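Side-chain contact in cell division control protein 4 (Saccharomyces cerevisiae, PDB 3V7D), which recognises phosphorylated targets such as the CDK inhibitor SIC1 for an SCF ubiquitin ligase, marking them for proteasomal destruction: residues Thr316-His320 against Glu321-Cys325. The protein carries 1 engineered substitution. Sequence-based numbering, arbitrary orientation.
Sequences TIYDH and ERKRC
Asp319 and Arg322 form a salt bridge across the turn: NH1 of Arg322 meets OD2 of Asp319 at 2.9 Å, on the syn side of the carboxylate and near the guanidinium plane. The two flat groups are nevertheless turned 70° against each other, and the extended Arg322 chain passes alongside OD2, its CD lying 3.3 Å from that oxygen. With CG anti to the backbone N (chi1 -172°), the Asp319 carboxylate swings over the turn, where OD1 takes the backbone N of Arg322 at 3.3 Å from above the carboxylate plane. OD1 also accepts from a water 2.8 Å away, which in turn receives the N-H of Glu321. An alanine in place of Asp319 would probably leave NH1 of Arg322 without its carboxylate and the turn amide of Arg322 without its acceptor. This is the beta hairpin joining strands 313-319 and 324-329, the first two of a four-stranded propeller blade in the WD40 domain. Its backbone closes with Asp319 and Arg324 as an antiparallel hydrogen-bonded pair: Arg324 N to Asp319 O is nearly straight (168°), the return bond weak. Beyond it, the Tyr318 ring turns an edge to the chain, CD1 lying 3.4 Å from Arg324 O. On the same face as Tyr318, Cys325 packs against Val284 and Leu292 of the neighbouring blade. Its SG sits 3.3 Å from OG1 of Thr316, a hydroxyl hydrogen-bonded to Ile326 O.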
loop_
_atom_site.group_PDB
_atom_site.type_symbol
_atom_site.label_atom_id
_atom_site.label_comp_id
_atom_site.label_asym_id
_atom_site.label_seq_id
_atom_site.Cartn_x
_atom_site.Cartn_y
_atom_site.Cartn_z
ATOM N N THR B 316 -7.239 8.451 16.791
ATOM C CA THR B 316 -8.319 7.962 15.946
ATOM C C THR B 316 -7.975 8.014 14.459
ATOM O O THR B 316 -7.218 8.875 13.998
ATOM C CB THR B 316 -9.640 8.714 16.191
ATOM O OG1 THR B 316 -10.718 7.988 15.587
ATOM C CG2 THR B 316 -9.585 10.125 15.609
ATOM N N ILE B 317 -8.531 7.071 13.714
ATOM C CA ILE B 317 -8.408 7.074 12.268
ATOM C C ILE B 317 -9.790 6.987 11.646
ATOM O O ILE B 317 -10.605 6.153 12.041
ATOM C CB ILE B 317 -7.556 5.897 11.769
ATOM C CG1 ILE B 317 -6.092 6.090 12.182
ATOM C CG2 ILE B 317 -7.668 5.758 10.253
ATOM C CD1 ILE B 317 -5.172 5.016 11.658
ATOM N N TYR B 318 -10.064 7.865 10.689
ATOM C CA TYR B 318 -11.272 7.740 9.894
ATOM C C TYR B 318 -10.980 6.871 8.675
ATOM O O TYR B 318 -10.329 7.311 7.731
ATOM C CB TYR B 318 -11.796 9.117 9.471
ATOM C CG TYR B 318 -12.956 9.068 8.501
ATOM C CD1 TYR B 318 -13.969 8.126 8.642
ATOM C CD2 TYR B 318 -13.051 9.978 7.452
ATOM C CE1 TYR B 318 -15.035 8.080 7.758
ATOM C CE2 TYR B 318 -14.118 9.943 6.564
ATOM C CZ TYR B 318 -15.105 8.990 6.724
ATOM O OH TYR B 318 -16.167 8.941 5.849
ATOM N N ASP B 319 -11.448 5.628 8.716
ATOM C CA ASP B 319 -11.349 4.734 7.573
ATOM C C ASP B 319 -12.455 5.100 6.593
ATOM O O ASP B 319 -13.564 4.581 6.686
ATOM C CB ASP B 319 -11.507 3.279 8.026
ATOM C CG ASP B 319 -11.225 2.278 6.913
ATOM O OD1 ASP B 319 -11.100 2.688 5.738
ATOM O OD2 ASP B 319 -11.139 1.069 7.218
ATOM N N HIS B 320 -12.153 5.999 5.659
ATOM C CA HIS B 320 -13.159 6.493 4.721
ATOM C C HIS B 320 -13.478 5.477 3.627
ATOM O O HIS B 320 -14.574 5.479 3.071
ATOM C CB HIS B 320 -12.716 7.818 4.094
ATOM C CG HIS B 320 -11.426 7.725 3.341
ATOM N ND1 HIS B 320 -10.198 7.819 3.957
ATOM C CD2 HIS B 320 -11.174 7.540 2.024
ATOM C CE1 HIS B 320 -9.243 7.697 3.053
ATOM N NE2 HIS B 320 -9.809 7.528 1.872
ATOM N N GLU B 321 -12.520 4.612 3.315
ATOM C CA GLU B 321 -12.749 3.581 2.311
ATOM C C GLU B 321 -13.870 2.634 2.742
ATOM O O GLU B 321 -14.720 2.260 1.939
ATOM C CB GLU B 321 -11.468 2.794 2.032
ATOM C CG GLU B 321 -11.632 1.742 0.946
ATOM C CD GLU B 321 -10.440 0.812 0.840
ATOM O OE1 GLU B 321 -9.315 1.237 1.179
ATOM O OE2 GLU B 321 -10.635 -0.350 0.422
ATOM N N ARG B 322 -13.872 2.262 4.018
ATOM C CA ARG B 322 -14.863 1.324 4.530
ATOM C C ARG B 322 -15.967 2.026 5.309
ATOM O O ARG B 322 -16.911 1.381 5.768
ATOM C CB ARG B 322 -14.190 0.277 5.416
ATOM C CG ARG B 322 -13.065 -0.464 4.729
ATOM C CD ARG B 322 -12.434 -1.498 5.645
ATOM N NE ARG B 322 -11.368 -2.222 4.964
ATOM C CZ ARG B 322 -10.130 -1.764 4.821
ATOM N NH1 ARG B 322 -9.797 -0.575 5.312
ATOM N NH2 ARG B 322 -9.224 -2.491 4.181
ATOM N N LYS B 323 -15.843 3.344 5.443
ATOM C CA LYS B 323 -16.775 4.151 6.229
ATOM C C LYS B 323 -16.837 3.663 7.671
ATOM O O LYS B 323 -17.902 3.306 8.179
ATOM C CB LYS B 323 -18.172 4.167 5.600
ATOM C CG LYS B 323 -18.225 4.820 4.227
ATOM C CD LYS B 323 -19.662 5.098 3.807
ATOM C CE LYS B 323 -20.326 6.111 4.732
ATOM N NZ LYS B 323 -19.849 7.507 4.493
ATOM N N ARG B 324 -15.676 3.636 8.317
ATOM C CA ARG B 324 -15.568 3.200 9.701
ATOM C C ARG B 324 -14.684 4.146 10.496
ATOM O O ARG B 324 -13.931 4.938 9.931
ATOM C CB ARG B 324 -14.968 1.796 9.778
ATOM C CG ARG B 324 -15.799 0.703 9.134
ATOM C CD ARG B 324 -15.019 -0.604 9.125
ATOM N NE ARG B 324 -15.728 -1.667 8.419
ATOM C CZ ARG B 324 -15.196 -2.851 8.133
ATOM N NH1 ARG B 324 -13.947 -3.123 8.489
ATOM N NH2 ARG B 324 -15.912 -3.760 7.489
ATOM N N CYS B 325 -14.781 4.052 11.816
ATOM C CA CYS B 325 -13.875 4.775 12.687
ATOM C C CYS B 325 -13.140 3.814 13.603
ATOM O O CYS B 325 -13.730 2.877 14.150
ATOM C CB CYS B 325 -14.622 5.801 13.535
ATOM S SG CYS B 325 -13.564 6.537 14.804
HETATM O O HOH W 1 -9.557 4.671 4.408
#